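Long-range contacts in putative carboxylesterase (Lactobacillus plantarum WCFS1, PDB 3BJR), which probably hydrolyses carboxylic ester bonds as a serine hydrolase of the alpha/beta-hydrolase fold, its natural substrate being unknown: residues 59-64 / 86-91; 141-146 / 199-204; 167-172 / 211-216; 52-57 / 124-129; 25-30 / 106-111. All blocks are in the same frame, centred on the assembly; numbering follows the deposited sequence.

Contact 1 of 5, residues 59-64 / 86-91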
# COMPACT_ATOMS: atom_id res chain seq x y z
N GLY A 59 21.35 7.61 4.94
CA GLY A 59 22.54 8.42 5.16
C GLY A 59 23.01 9.25 3.99
O GLY A 59 24.07 9.88 4.08
N SER A 60 22.24 9.26 2.89
CA SER A 60 22.54 10.08 1.69
C SER A 60 23.89 9.81 1.06
O SER A 60 24.37 10.62 0.28
CB SER A 60 22.44 11.59 2.00
OG SER A 60 21.16 11.85 2.48
N TYR A 61 24.49 8.66 1.40
CA TYR A 61 25.82 8.25 0.93
C TYR A 61 26.91 9.13 1.50
O TYR A 61 28.02 9.07 1.02
CB TYR A 61 25.95 8.15 -0.61
CG TYR A 61 24.88 7.28 -1.22
CD1 TYR A 61 24.92 5.89 -1.08
CD2 TYR A 61 23.81 7.84 -1.90
CE1 TYR A 61 23.87 5.09 -1.60
CE2 TYR A 61 22.81 7.06 -2.43
CZ TYR A 61 22.85 5.69 -2.28
OH TYR A 61 21.83 4.96 -2.81
N THR A 62 26.60 9.91 2.54
CA THR A 62 27.62 10.77 3.18
C THR A 62 28.13 10.21 4.52
O THR A 62 29.24 10.51 4.96
CB THR A 62 27.07 12.22 3.40
OG1 THR A 62 25.92 12.16 4.26
CG2 THR A 62 26.68 12.87 2.08
N HIS A 63 27.30 9.39 5.16
CA HIS A 63 27.58 8.82 6.47
C HIS A 63 26.63 7.65 6.64
O HIS A 63 25.70 7.49 5.84
CB HIS A 63 27.32 9.88 7.57
CG HIS A 63 25.86 10.14 7.82
ND1 HIS A 63 25.24 9.84 9.02
CD2 HIS A 63 24.89 10.64 7.01
CE1 HIS A 63 23.95 10.10 8.92
NE2 HIS A 63 23.71 10.57 7.71
N ILE A 64 26.86 6.81 7.64
CA ILE A 64 25.89 5.76 8.00
C ILE A 64 25.36 6.18 9.38
O ILE A 64 26.16 6.41 10.29
CB ILE A 64 26.52 4.34 7.99
CG1 ILE A 64 26.91 3.88 6.56
CG2 ILE A 64 25.55 3.31 8.58
CD1 ILE A 64 25.70 3.50 5.66
N LEU A 86 24.56 -3.10 7.56
CA LEU A 86 25.66 -2.86 6.63
C LEU A 86 26.07 -1.40 6.58
O LEU A 86 25.27 -0.57 6.21
CB LEU A 86 25.24 -3.31 5.20
CG LEU A 86 26.27 -3.15 4.07
CD1 LEU A 86 27.53 -4.00 4.32
CD2 LEU A 86 25.60 -3.45 2.77
N GLU A 87 27.31 -1.11 6.96
CA GLU A 87 27.92 0.17 6.73
C GLU A 87 28.59 0.06 5.35
O GLU A 87 29.67 -0.48 5.21
CB GLU A 87 28.93 0.52 7.82
CG GLU A 87 28.32 0.67 9.18
CD GLU A 87 29.35 1.04 10.23
OE1 GLU A 87 29.84 2.18 10.14
OE2 GLU A 87 29.66 0.23 11.12
N TYR A 88 27.89 0.50 4.32
CA TYR A 88 28.35 0.45 2.95
C TYR A 88 29.26 1.61 2.54
O TYR A 88 29.44 2.57 3.28
CB TYR A 88 27.16 0.36 1.99
CG TYR A 88 26.03 1.38 2.21
CD1 TYR A 88 26.11 2.68 1.71
CD2 TYR A 88 24.88 1.03 2.89
CE1 TYR A 88 25.08 3.59 1.91
CE2 TYR A 88 23.85 1.94 3.10
CZ TYR A 88 23.96 3.23 2.62
OH TYR A 88 22.94 4.12 2.80
N THR A 89 29.87 1.47 1.36
CA THR A 89 30.77 2.49 0.79
C THR A 89 30.06 3.82 0.65
O THR A 89 28.92 3.89 0.17
CB THR A 89 31.31 2.05 -0.58
OG1 THR A 89 31.88 0.76 -0.43
CG2 THR A 89 32.37 3.02 -1.13
N LEU A 90 30.76 4.88 1.06
CA LEU A 90 30.23 6.22 1.03
C LEU A 90 30.96 7.05 -0.01
O LEU A 90 31.97 6.62 -0.57
CB LEU A 90 30.35 6.86 2.44
CG LEU A 90 29.73 6.11 3.63
CD1 LEU A 90 30.15 6.73 4.97
CD2 LEU A 90 28.28 6.06 3.49
N LEU A 91 30.45 8.25 -0.28
CA LEU A 91 31.08 9.18 -1.25
C LEU A 91 32.48 9.55 -0.84
O LEU A 91 33.34 9.75 -1.69
CB LEU A 91 30.23 10.43 -1.41
CG LEU A 91 28.96 10.18 -2.23
CD1 LEU A 91 27.79 11.13 -1.86
CD2 LEU A 91 29.33 10.24 -3.72
O HOH W 1 24.46 6.53 3.38
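Two side-chain torsions bring Ile64 onto Tyr88: Tyr88 carries CG between its backbone N and carbonyl carbon (chi1 50°), while Ile64 turns CG1 opposite its carbonyl carbon (chi1 -68°). In alpha/beta-hydrolases the loop after the third strand of the sheet often helps to form the oxyanion hole, and residues 59-64, after strand 50-56, probably correspond to it. Methyl CD1 of Ile64 sits over the centre of the Tyr88 ring, a CH-pi contact with CD1 only 3.5 Å from CZ. Tyr61 comes to the same ring from its rim, CD1 lying 3.8 Å from Tyr88 CE1, and neither ring covers the face of the other. Leu90 lays CD1 against His63 CA at 3.6 Å. A water ties the loop together, accepting from Tyr61 N and donating to His63 O and Tyr88 OH; the same hydroxyl bonds Pro57 O. Gly59 has backbone angles that call for glycine, and its carbonyl receives both Thr62 N and Thr62 OG1. A bound glycerol, probably from the crystallisation liquor and hydrogen-bonded by His63 ND1 and Ile64 O, may mark a pocket beside the loop. At the far end Leu91 N donates to Tyr61 O over 2.9 Å, with the hydrogen on the line.

Contact 2 of 5, residues 141-146 / 199-204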
# COMPACT_ATOMS: atom_id res chain seq x y z
N TYR A 141 19.65 -4.33 -5.85
CA TYR A 141 20.17 -5.65 -5.53
C TYR A 141 19.17 -6.74 -6.02
O TYR A 141 19.57 -7.76 -6.60
CB TYR A 141 20.44 -5.78 -4.01
CG TYR A 141 21.21 -7.01 -3.72
CD1 TYR A 141 22.59 -7.07 -3.95
CD2 TYR A 141 20.57 -8.16 -3.26
CE1 TYR A 141 23.31 -8.24 -3.72
CE2 TYR A 141 21.28 -9.33 -3.04
CZ TYR A 141 22.64 -9.36 -3.28
OH TYR A 141 23.33 -10.51 -3.05
N ASN A 142 17.87 -6.51 -5.82
CA ASN A 142 16.87 -7.47 -6.20
C ASN A 142 16.85 -7.67 -7.71
O ASN A 142 16.47 -8.73 -8.18
CB ASN A 142 15.48 -7.01 -5.73
CG ASN A 142 14.50 -8.16 -5.63
OD1 ASN A 142 14.92 -9.31 -5.61
ND2 ASN A 142 13.21 -7.86 -5.51
N ASP A 143 17.25 -6.63 -8.43
CA ASP A 143 17.31 -6.65 -9.89
C ASP A 143 18.56 -7.28 -10.48
O ASP A 143 18.50 -7.86 -11.56
CB ASP A 143 17.33 -5.23 -10.45
CG ASP A 143 15.98 -4.47 -10.37
OD1 ASP A 143 14.97 -4.89 -9.73
OD2 ASP A 143 16.00 -3.36 -10.97
N TYR A 144 19.68 -7.14 -9.79
CA TYR A 144 20.97 -7.52 -10.34
C TYR A 144 21.79 -8.59 -9.61
O TYR A 144 22.92 -8.88 -10.01
CB TYR A 144 21.85 -6.26 -10.39
CG TYR A 144 21.41 -5.19 -11.36
CD1 TYR A 144 21.31 -5.47 -12.72
CD2 TYR A 144 21.18 -3.90 -10.95
CE1 TYR A 144 20.93 -4.49 -13.63
CE2 TYR A 144 20.80 -2.91 -11.85
CZ TYR A 144 20.67 -3.21 -13.18
OH TYR A 144 20.30 -2.24 -14.08
N TRP A 145 21.25 -9.16 -8.54
CA TRP A 145 21.99 -10.18 -7.79
C TRP A 145 22.51 -11.35 -8.62
O TRP A 145 23.65 -11.74 -8.44
CB TRP A 145 21.16 -10.73 -6.63
CG TRP A 145 19.94 -11.49 -6.99
CD1 TRP A 145 18.70 -10.97 -7.19
CD2 TRP A 145 19.82 -12.91 -7.16
NE1 TRP A 145 17.83 -11.96 -7.50
CE2 TRP A 145 18.48 -13.16 -7.46
CE3 TRP A 145 20.70 -13.98 -7.07
CZ2 TRP A 145 18.00 -14.45 -7.68
CZ3 TRP A 145 20.22 -15.24 -7.30
CH2 TRP A 145 18.89 -15.47 -7.60
N ALA A 146 21.67 -11.89 -9.53
CA ALA A 146 22.00 -13.07 -10.34
C ALA A 146 22.81 -12.75 -11.56
O ALA A 146 23.39 -13.64 -12.15
CB ALA A 146 20.73 -13.79 -10.78
N GLN A 199 12.99 -0.17 -14.10
CA GLN A 199 13.25 -0.49 -15.53
C GLN A 199 13.97 -1.84 -15.73
O GLN A 199 14.00 -2.37 -16.86
CB GLN A 199 14.07 0.63 -16.18
CG GLN A 199 13.35 1.98 -16.22
CD GLN A 199 14.23 3.11 -16.77
OE1 GLN A 199 15.44 2.94 -17.01
NE2 GLN A 199 13.63 4.27 -16.94
N HIS A 200 14.53 -2.39 -14.64
CA HIS A 200 15.33 -3.62 -14.68
C HIS A 200 14.82 -4.76 -13.78
O HIS A 200 15.61 -5.62 -13.29
CB HIS A 200 16.81 -3.27 -14.40
CG HIS A 200 17.34 -2.21 -15.30
ND1 HIS A 200 17.39 -0.87 -14.94
CD2 HIS A 200 17.78 -2.27 -16.58
CE1 HIS A 200 17.87 -0.17 -15.95
NE2 HIS A 200 18.12 -0.99 -16.96
N VAL A 201 13.50 -4.74 -13.56
CA VAL A 201 12.79 -5.80 -12.88
C VAL A 201 12.72 -6.96 -13.87
O VAL A 201 12.28 -6.77 -15.02
CB VAL A 201 11.40 -5.36 -12.43
CG1 VAL A 201 10.53 -6.58 -12.02
CG2 VAL A 201 11.54 -4.36 -11.30
N ASN A 202 13.17 -8.14 -13.43
CA ASN A 202 13.26 -9.33 -14.26
C ASN A 202 12.73 -10.49 -13.47
O ASN A 202 12.35 -10.31 -12.32
CB ASN A 202 14.71 -9.55 -14.65
CG ASN A 202 15.62 -9.67 -13.44
OD1 ASN A 202 15.47 -10.59 -12.64
ND2 ASN A 202 16.57 -8.75 -13.30
N SER A 203 12.76 -11.69 -14.04
CA SER A 203 12.18 -12.88 -13.40
C SER A 203 12.97 -13.34 -12.18
O SER A 203 12.46 -14.14 -11.39
CB SER A 203 12.02 -14.03 -14.41
OG SER A 203 13.26 -14.49 -14.92
N ASP A 204 14.22 -12.86 -12.05
CA ASP A 204 15.04 -13.19 -10.88
C ASP A 204 14.75 -12.28 -9.67
O ASP A 204 15.29 -12.52 -8.57
CB ASP A 204 16.55 -13.14 -11.22
CG ASP A 204 16.97 -14.17 -12.25
OD1 ASP A 204 16.47 -15.32 -12.17
OD2 ASP A 204 17.82 -13.78 -13.11
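Asp204 O is gripped by two donors: across the contact by the indole of Trp145, whose NE1 lies 2.8 Å from it, and from its own loop by Gln206 NE2. The oxygen meets the indole at its edge, close to the ring plane, yet NE1 stands 46° above the plane of the carbonyl, so no lone pair is aimed at it. Trp145 presents this N-H because its CG lies between the backbone N and the carbonyl carbon (chi1 65°). A leucine here has no N-H to offer and would probably leave Asp204 O without its mate on the helix and part of the loop less firmly held. Asn202 makes the second bond, ND2 to Asp143 O at 2.7 Å, in the plane of both the amide and the carbonyl and thus on a lone pair. Its OD1 turns back to Asp204 N, 2.7 Å away, closing an Asx turn that fixes the amide's rotation. Asp143 has its own loop partner in Asn205, which bonds OD1. Less certain, because His200 is poorly ordered, is the perch of Tyr144 OH over one face of the imidazole, 3.2 Å from His200 CG; His200 ND1 is hydrogen-bonded to Ala196 O. The Trp145 and Asn202 bonds fasten the long loop between strands 165-168 and 208-213 to helix 133-153, the helix that follows the presumed nucleophile elbow of the alpha/beta-hydrolase fold.

Contact 3 of 5, residues 167-172 / 211-216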
# COMPACT_ATOMS: atom_id res chain seq x y z
N LEU A 167 11.73 -2.91 1.52
CA LEU A 167 12.08 -1.50 1.21
C LEU A 167 11.21 -0.61 2.09
O LEU A 167 10.00 -0.73 2.04
CB LEU A 167 11.79 -1.18 -0.27
CG LEU A 167 12.34 -2.11 -1.37
CD1 LEU A 167 11.85 -1.59 -2.75
CD2 LEU A 167 13.83 -2.18 -1.31
N GLY A 168 11.84 0.23 2.91
CA GLY A 168 11.17 1.20 3.82
C GLY A 168 11.61 2.62 3.50
O GLY A 168 12.80 2.95 3.55
N TYR A 169 10.64 3.45 3.15
CA TYR A 169 10.86 4.83 2.73
C TYR A 169 11.99 4.96 1.71
O TYR A 169 12.90 5.74 1.90
CB TYR A 169 11.10 5.75 3.94
CG TYR A 169 10.06 5.54 5.00
CD1 TYR A 169 8.77 5.96 4.80
CD2 TYR A 169 10.35 4.86 6.17
CE1 TYR A 169 7.79 5.72 5.75
CE2 TYR A 169 9.38 4.63 7.15
CZ TYR A 169 8.09 5.05 6.92
OH TYR A 169 7.08 4.85 7.87
N PRO A 170 11.90 4.21 0.61
CA PRO A 170 13.00 4.28 -0.33
C PRO A 170 13.16 5.67 -0.93
O PRO A 170 12.18 6.30 -1.25
CB PRO A 170 12.63 3.26 -1.41
CG PRO A 170 11.28 2.74 -1.09
CD PRO A 170 10.82 3.32 0.17
N VAL A 171 14.41 6.09 -1.12
CA VAL A 171 14.78 7.38 -1.68
C VAL A 171 15.83 7.16 -2.75
O VAL A 171 16.82 6.53 -2.50
CB VAL A 171 15.33 8.36 -0.57
CG1 VAL A 171 16.07 9.58 -1.19
CG2 VAL A 171 14.21 8.78 0.37
N ILE A 172 15.60 7.67 -3.95
CA ILE A 172 16.57 7.62 -5.04
C ILE A 172 17.43 8.88 -5.08
O ILE A 172 16.93 9.95 -5.09
CB ILE A 172 15.86 7.51 -6.38
CG1 ILE A 172 15.05 6.22 -6.41
CG2 ILE A 172 16.88 7.60 -7.52
CD1 ILE A 172 14.26 6.12 -7.65
N TRP A 211 7.07 -0.29 1.92
CA TRP A 211 6.26 0.74 2.55
C TRP A 211 6.97 2.07 2.43
O TRP A 211 8.21 2.16 2.41
CB TRP A 211 5.84 0.42 3.97
CG TRP A 211 6.75 0.81 5.04
CD1 TRP A 211 6.63 1.89 5.86
CD2 TRP A 211 7.90 0.10 5.49
NE1 TRP A 211 7.66 1.92 6.76
CE2 TRP A 211 8.44 0.81 6.57
CE3 TRP A 211 8.51 -1.08 5.08
CZ2 TRP A 211 9.59 0.40 7.23
CZ3 TRP A 211 9.64 -1.50 5.75
CH2 TRP A 211 10.18 -0.75 6.81
N THR A 212 6.16 3.12 2.26
CA THR A 212 6.70 4.48 2.20
C THR A 212 5.62 5.46 2.64
O THR A 212 4.52 5.06 3.13
CB THR A 212 7.33 4.81 0.80
OG1 THR A 212 8.15 5.99 0.89
CG2 THR A 212 6.31 5.01 -0.21
N THR A 213 5.94 6.75 2.52
CA THR A 213 5.02 7.82 2.88
C THR A 213 4.38 8.45 1.63
O THR A 213 5.04 8.60 0.57
CB THR A 213 5.71 8.87 3.77
OG1 THR A 213 4.75 9.84 4.17
CG2 THR A 213 6.92 9.54 3.06
N ALA A 214 3.07 8.76 1.72
CA ALA A 214 2.32 9.33 0.62
C ALA A 214 2.41 10.87 0.55
O ALA A 214 2.28 11.44 -0.54
CB ALA A 214 0.83 8.93 0.73
N ASP A 215 2.70 11.51 1.68
CA ASP A 215 2.51 12.94 1.79
C ASP A 215 3.76 13.75 2.08
O ASP A 215 3.71 14.74 2.80
CB ASP A 215 1.40 13.23 2.84
CG ASP A 215 1.78 12.79 4.25
OD1 ASP A 215 2.43 11.74 4.40
OD2 ASP A 215 1.41 13.51 5.21
N ASP A 216 4.89 13.32 1.54
CA ASP A 216 6.08 14.15 1.63
C ASP A 216 6.00 15.03 0.38
O ASP A 216 6.23 14.56 -0.72
CB ASP A 216 7.36 13.32 1.60
CG ASP A 216 8.62 14.19 1.71
OD1 ASP A 216 8.54 15.41 1.40
OD2 ASP A 216 9.67 13.68 2.10
O HOH W 2 9.43 6.51 -1.34
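Backbone bonds come first: Trp211 uses both its N-H and its carbonyl to hold the residues flanking Gly168, the pattern of a parallel bridge, in which one residue bonds to both neighbours of its partner. Trp211 N donates to Leu167 O at 3.0 Å, and Trp211 O accepts from Tyr169 N at 2.8 Å. Gly168 CA adds a weaker CH...O approach to the same Trp211 O.

Aromatic contacts follow. The Trp211 indole folds back across the neighbouring strand and lies flat over Gly168, whose CA stands 3.5 Å above the six-membered ring. The edge of the five-membered ring then meets the face of Tyr169, planes 72° apart, with NE1 of Trp211 3.2 Å from CZ of Tyr169. Such pairing of strands 165-168 and 208-213 belongs to the central sheet of the alpha/beta-hydrolase fold, and both segments here leave their strands at the carboxyl ends, where that fold carries its active-site loops. The Tyr169 OH is also hydrogen-bonded to His245 ND1.

Contacts of the two threonines come last. Thr212 OG1, placed opposite the backbone N (chi1 -164°), packs 3.5 Å from Tyr169 CA and shares a water with Pro170 O; the water donates to that carbonyl and lies 2.6 Å from Thr212 OG1. The same hydroxyl has a weak bond to His248. Thr213 OG1 is bonded to Gly246 O, and Thr213 N lies at the edge of the Tyr169 ring, near its plane, 3.7 Å from CD1.

Contact 4 of 5, residues 52-57 / 124-129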
# COMPACT_ATOMS: atom_id res chain seq x y z
N ALA A 52 17.36 -14.36 8.83
CA ALA A 52 18.32 -13.29 9.08
C ALA A 52 17.92 -12.06 8.26
O ALA A 52 17.47 -12.16 7.12
CB ALA A 52 19.73 -13.74 8.73
N ILE A 53 18.05 -10.89 8.89
CA ILE A 53 17.79 -9.60 8.24
C ILE A 53 19.11 -8.85 8.10
O ILE A 53 19.91 -8.86 9.03
CB ILE A 53 16.81 -8.70 9.08
CG1 ILE A 53 15.42 -9.31 9.10
CG2 ILE A 53 16.63 -7.33 8.39
CD1 ILE A 53 14.64 -9.08 7.75
N ILE A 54 19.34 -8.21 6.96
CA ILE A 54 20.50 -7.31 6.77
C ILE A 54 19.92 -5.92 6.52
O ILE A 54 19.36 -5.66 5.46
CB ILE A 54 21.44 -7.64 5.55
CG1 ILE A 54 21.91 -9.12 5.55
CG2 ILE A 54 22.62 -6.59 5.51
CD1 ILE A 54 22.45 -9.63 4.19
N ILE A 55 20.04 -5.04 7.50
CA ILE A 55 19.55 -3.66 7.41
C ILE A 55 20.52 -2.85 6.55
O ILE A 55 21.72 -2.86 6.81
CB ILE A 55 19.46 -3.00 8.82
CG1 ILE A 55 18.53 -3.80 9.75
CG2 ILE A 55 19.06 -1.43 8.78
CD1 ILE A 55 17.07 -3.76 9.42
N VAL A 56 20.01 -2.25 5.46
CA VAL A 56 20.82 -1.36 4.60
C VAL A 56 20.26 0.05 4.91
O VAL A 56 19.15 0.42 4.46
CB VAL A 56 20.74 -1.74 3.12
CG1 VAL A 56 21.70 -0.86 2.32
CG2 VAL A 56 21.06 -3.24 2.95
N PRO A 57 20.97 0.80 5.76
CA PRO A 57 20.42 2.06 6.22
C PRO A 57 20.51 3.22 5.21
O PRO A 57 20.96 3.02 4.05
CB PRO A 57 21.24 2.34 7.48
CG PRO A 57 22.51 1.73 7.21
CD PRO A 57 22.30 0.54 6.37
N GLN A 124 18.30 -20.11 3.54
CA GLN A 124 17.21 -19.82 2.60
C GLN A 124 16.27 -18.75 3.09
O GLN A 124 15.20 -18.53 2.49
CB GLN A 124 16.43 -21.09 2.32
CG GLN A 124 17.32 -22.07 1.56
CD GLN A 124 16.75 -23.45 1.53
OE1 GLN A 124 15.55 -23.64 1.34
NE2 GLN A 124 17.63 -24.44 1.72
N GLN A 125 16.65 -18.04 4.15
CA GLN A 125 15.80 -16.99 4.68
C GLN A 125 16.67 -15.78 5.07
O GLN A 125 16.63 -15.31 6.20
CB GLN A 125 14.97 -17.49 5.86
CG GLN A 125 14.16 -18.75 5.61
CD GLN A 125 13.01 -18.61 4.63
OE1 GLN A 125 12.61 -17.51 4.26
NE2 GLN A 125 12.45 -19.75 4.23
N ILE A 126 17.45 -15.30 4.09
CA ILE A 126 18.28 -14.12 4.20
C ILE A 126 17.59 -12.98 3.42
O ILE A 126 17.37 -13.07 2.23
CB ILE A 126 19.70 -14.35 3.67
CG1 ILE A 126 20.39 -15.36 4.57
CG2 ILE A 126 20.49 -13.00 3.66
CD1 ILE A 126 21.57 -16.07 4.02
N THR A 127 17.22 -11.92 4.16
CA THR A 127 16.44 -10.80 3.66
C THR A 127 17.07 -9.44 3.91
O THR A 127 17.14 -9.00 5.05
CB THR A 127 15.08 -10.76 4.38
OG1 THR A 127 14.45 -12.04 4.23
CG2 THR A 127 14.20 -9.65 3.85
N PRO A 128 17.57 -8.80 2.84
CA PRO A 128 17.98 -7.42 2.94
C PRO A 128 16.76 -6.50 3.13
O PRO A 128 15.78 -6.68 2.43
CB PRO A 128 18.61 -7.14 1.56
CG PRO A 128 18.97 -8.46 1.02
CD PRO A 128 17.86 -9.36 1.51
N ALA A 129 16.87 -5.54 4.06
CA ALA A 129 15.87 -4.55 4.40
C ALA A 129 16.51 -3.17 4.25
O ALA A 129 17.36 -2.76 5.06
CB ALA A 129 15.38 -4.78 5.83
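Ala52 and Ile126 begin a run of four paired positions in which segments of strands 50-56 and 125-131, neighbours in the central alpha/beta-hydrolase sheet, lie parallel, their axes 4.5 Å apart at 20°. Five backbone bonds join them, alternating in direction: Ala52 N to Gln125 O, Thr127 N to Ala52 O, Ile54 N to Thr127 O, Ala129 N to Ile54 O, and Val56 N to Ala129 O, the shortest at 2.7 Å. Between these rungs the CA hydrogens of Ile53, Pro128 and Ile55 face carbonyl oxygens. On one face Ile53 lies alongside Thr127, CD1 3.8 Å from its CB, and rests CG2 on Ala129 CB at 3.8 Å; Ile53 CG2 gets there because it stands opposite the backbone N. On the other, Ile54 CD1 meets Ile126 CG2 at 3.9 Å. The next shell covers both faces: helix 66-77 touches Ile53 and Ile55, while helices 100-114 and 133-153 close over Ile54 and Val56. Strand 82-87 hydrogen-bonds to the other edge of strand 50-56, and Val56 touches the presumed nucleophile elbow. The backbone donors and acceptors named here thus satisfy one another among buried apolar side chains, needing no water or side-chain partner.

Contact 5 of 5, residues 25-30 / 106-111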
# COMPACT_ATOMS: atom_id res chain seq x y z
N GLN A 25 32.53 -7.41 11.38
CA GLN A 25 33.28 -8.05 10.34
C GLN A 25 33.47 -7.08 9.16
O GLN A 25 32.48 -6.63 8.59
CB GLN A 25 32.42 -9.22 9.86
CG GLN A 25 33.02 -10.04 8.79
CD GLN A 25 33.94 -11.03 9.36
OE1 GLN A 25 33.48 -12.02 9.94
NE2 GLN A 25 35.25 -10.78 9.24
N LYS A 26 34.72 -6.77 8.81
CA LYS A 26 35.00 -5.97 7.62
C LYS A 26 34.85 -6.91 6.43
O LYS A 26 35.23 -8.04 6.49
CB LYS A 26 36.40 -5.35 7.66
CG LYS A 26 36.73 -4.43 6.45
CD LYS A 26 38.29 -4.28 6.27
CE LYS A 26 38.71 -3.79 4.85
NZ LYS A 26 38.28 -4.73 3.73
N LEU A 27 34.26 -6.44 5.36
CA LEU A 27 34.03 -7.27 4.20
C LEU A 27 35.27 -7.19 3.34
O LEU A 27 36.02 -6.24 3.42
CB LEU A 27 32.74 -6.86 3.48
CG LEU A 27 31.46 -7.05 4.30
CD1 LEU A 27 30.29 -6.30 3.70
CD2 LEU A 27 31.15 -8.56 4.46
N THR A 28 35.51 -8.22 2.55
CA THR A 28 36.69 -8.30 1.73
C THR A 28 36.59 -7.42 0.51
O THR A 28 35.53 -7.32 -0.08
CB THR A 28 36.93 -9.76 1.29
OG1 THR A 28 37.31 -10.52 2.44
CG2 THR A 28 38.06 -9.87 0.22
N ALA A 29 37.72 -6.80 0.15
CA ALA A 29 37.87 -5.93 -1.02
C ALA A 29 36.93 -4.72 -1.00
O ALA A 29 36.48 -4.26 -2.04
CB ALA A 29 37.69 -6.74 -2.32
N THR A 30 36.66 -4.21 0.20
CA THR A 30 35.79 -3.08 0.37
C THR A 30 36.02 -2.47 1.75
O THR A 30 36.60 -3.11 2.66
CB THR A 30 34.29 -3.50 0.22
OG1 THR A 30 33.47 -2.34 0.38
CG2 THR A 30 33.89 -4.61 1.23
N GLY A 106 25.95 -7.54 -1.68
CA GLY A 106 26.23 -8.89 -2.18
C GLY A 106 27.30 -9.59 -1.34
O GLY A 106 27.19 -10.78 -0.99
N ARG A 107 28.35 -8.85 -1.01
CA ARG A 107 29.44 -9.39 -0.20
C ARG A 107 28.89 -9.84 1.16
O ARG A 107 29.29 -10.87 1.70
CB ARG A 107 30.53 -8.35 -0.03
CG ARG A 107 31.20 -7.91 -1.33
CD ARG A 107 32.29 -6.89 -1.07
NE ARG A 107 33.02 -6.53 -2.29
CZ ARG A 107 32.88 -5.40 -2.99
NH1 ARG A 107 32.08 -4.41 -2.60
NH2 ARG A 107 33.64 -5.22 -4.08
N ALA A 108 27.96 -9.05 1.69
CA ALA A 108 27.32 -9.32 2.97
C ALA A 108 26.43 -10.57 2.93
O ALA A 108 26.50 -11.40 3.82
CB ALA A 108 26.53 -8.06 3.44
N VAL A 109 25.60 -10.69 1.89
CA VAL A 109 24.72 -11.86 1.71
C VAL A 109 25.56 -13.13 1.55
O VAL A 109 25.31 -14.14 2.17
CB VAL A 109 23.73 -11.67 0.49
CG1 VAL A 109 22.90 -12.97 0.22
CG2 VAL A 109 22.84 -10.45 0.73
N ASN A 110 26.59 -13.06 0.73
CA ASN A 110 27.47 -14.17 0.53
C ASN A 110 28.15 -14.63 1.85
O ASN A 110 28.28 -15.81 2.08
CB ASN A 110 28.55 -13.77 -0.48
CG ASN A 110 29.44 -14.91 -0.86
OD1 ASN A 110 28.99 -16.01 -1.08
ND2 ASN A 110 30.71 -14.62 -1.03
N LEU A 111 28.60 -13.70 2.67
CA LEU A 111 29.24 -14.02 3.95
C LEU A 111 28.25 -14.68 4.85
O LEU A 111 28.58 -15.63 5.53
CB LEU A 111 29.73 -12.75 4.61
CG LEU A 111 30.57 -12.84 5.90
CD1 LEU A 111 31.94 -13.33 5.56
CD2 LEU A 111 30.63 -11.49 6.57
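A type II beta turn from Leu27 to Thr30 and the end of strand 21-26 before it, the outermost strand within the chain of the alpha/beta-hydrolase sheet, pack against helix 100-114 through Leu27, Thr30 and Gln25. Leu27 carries most of the apolar contact. Its CD2 touches Leu111 CD2 at 3.6 Å, while CD1 leans on Ala108, 4.2 Å from CB. With CG opposite the carbonyl carbon (chi1 -64°), the side chain spreads both methyls over successive turns of the helix. Leu111 CD2 is shared, for Gln25 also lays its CG 3.6 Å from it, the glutamine chain being bent at chi2. Trimming Leu27 to an alanine removes both methyls and would probably open a gap against Leu111 and Ala108, leaving the turn less tightly seated on the helix.

Lys26 holds the turn together from its own side: NZ donates to Leu27 O and to Thr30 O, 2.7 and 2.6 Å away. Ala29, in the third position, takes the positive phi that a type II turn demands. Arg107 runs past the turn, extended from CG to NE, but it was modelled in two conformers and its finer contacts are doubtful; Asp104 receives both its NH1, in a salt bridge, and Thr30 OG1. In the conformer given, Thr30 CG2 lies against Arg107 CD at 3.6 Å.

How the contacts relate
Contact 4 is the hub, its centre about 6 Å from that of the chain. Contact 1 joins it directly, Tyr88 CE2 lying 3.6 Å from Val56 CG1, and strand 82-87 hydrogen-bonds to strand 50-56. Contact 5 meets contact 4 from one face of the sheet, where Ile54 CD1 packs on Val109 CG2 at 3.6 Å; it also reaches contact 1, Leu86 CD1 lying 3.7 Å from Leu27 CD1. Contact 2 adjoins contact 5 through Tyr141, yet contacts 3 and 5 have centres about 27 Å apart on opposite sides of the chain's centre. Contacts 1 and 3, about 18 Å between centres, probably flank the active site near Ser132, the likely nucleophile of the elbow.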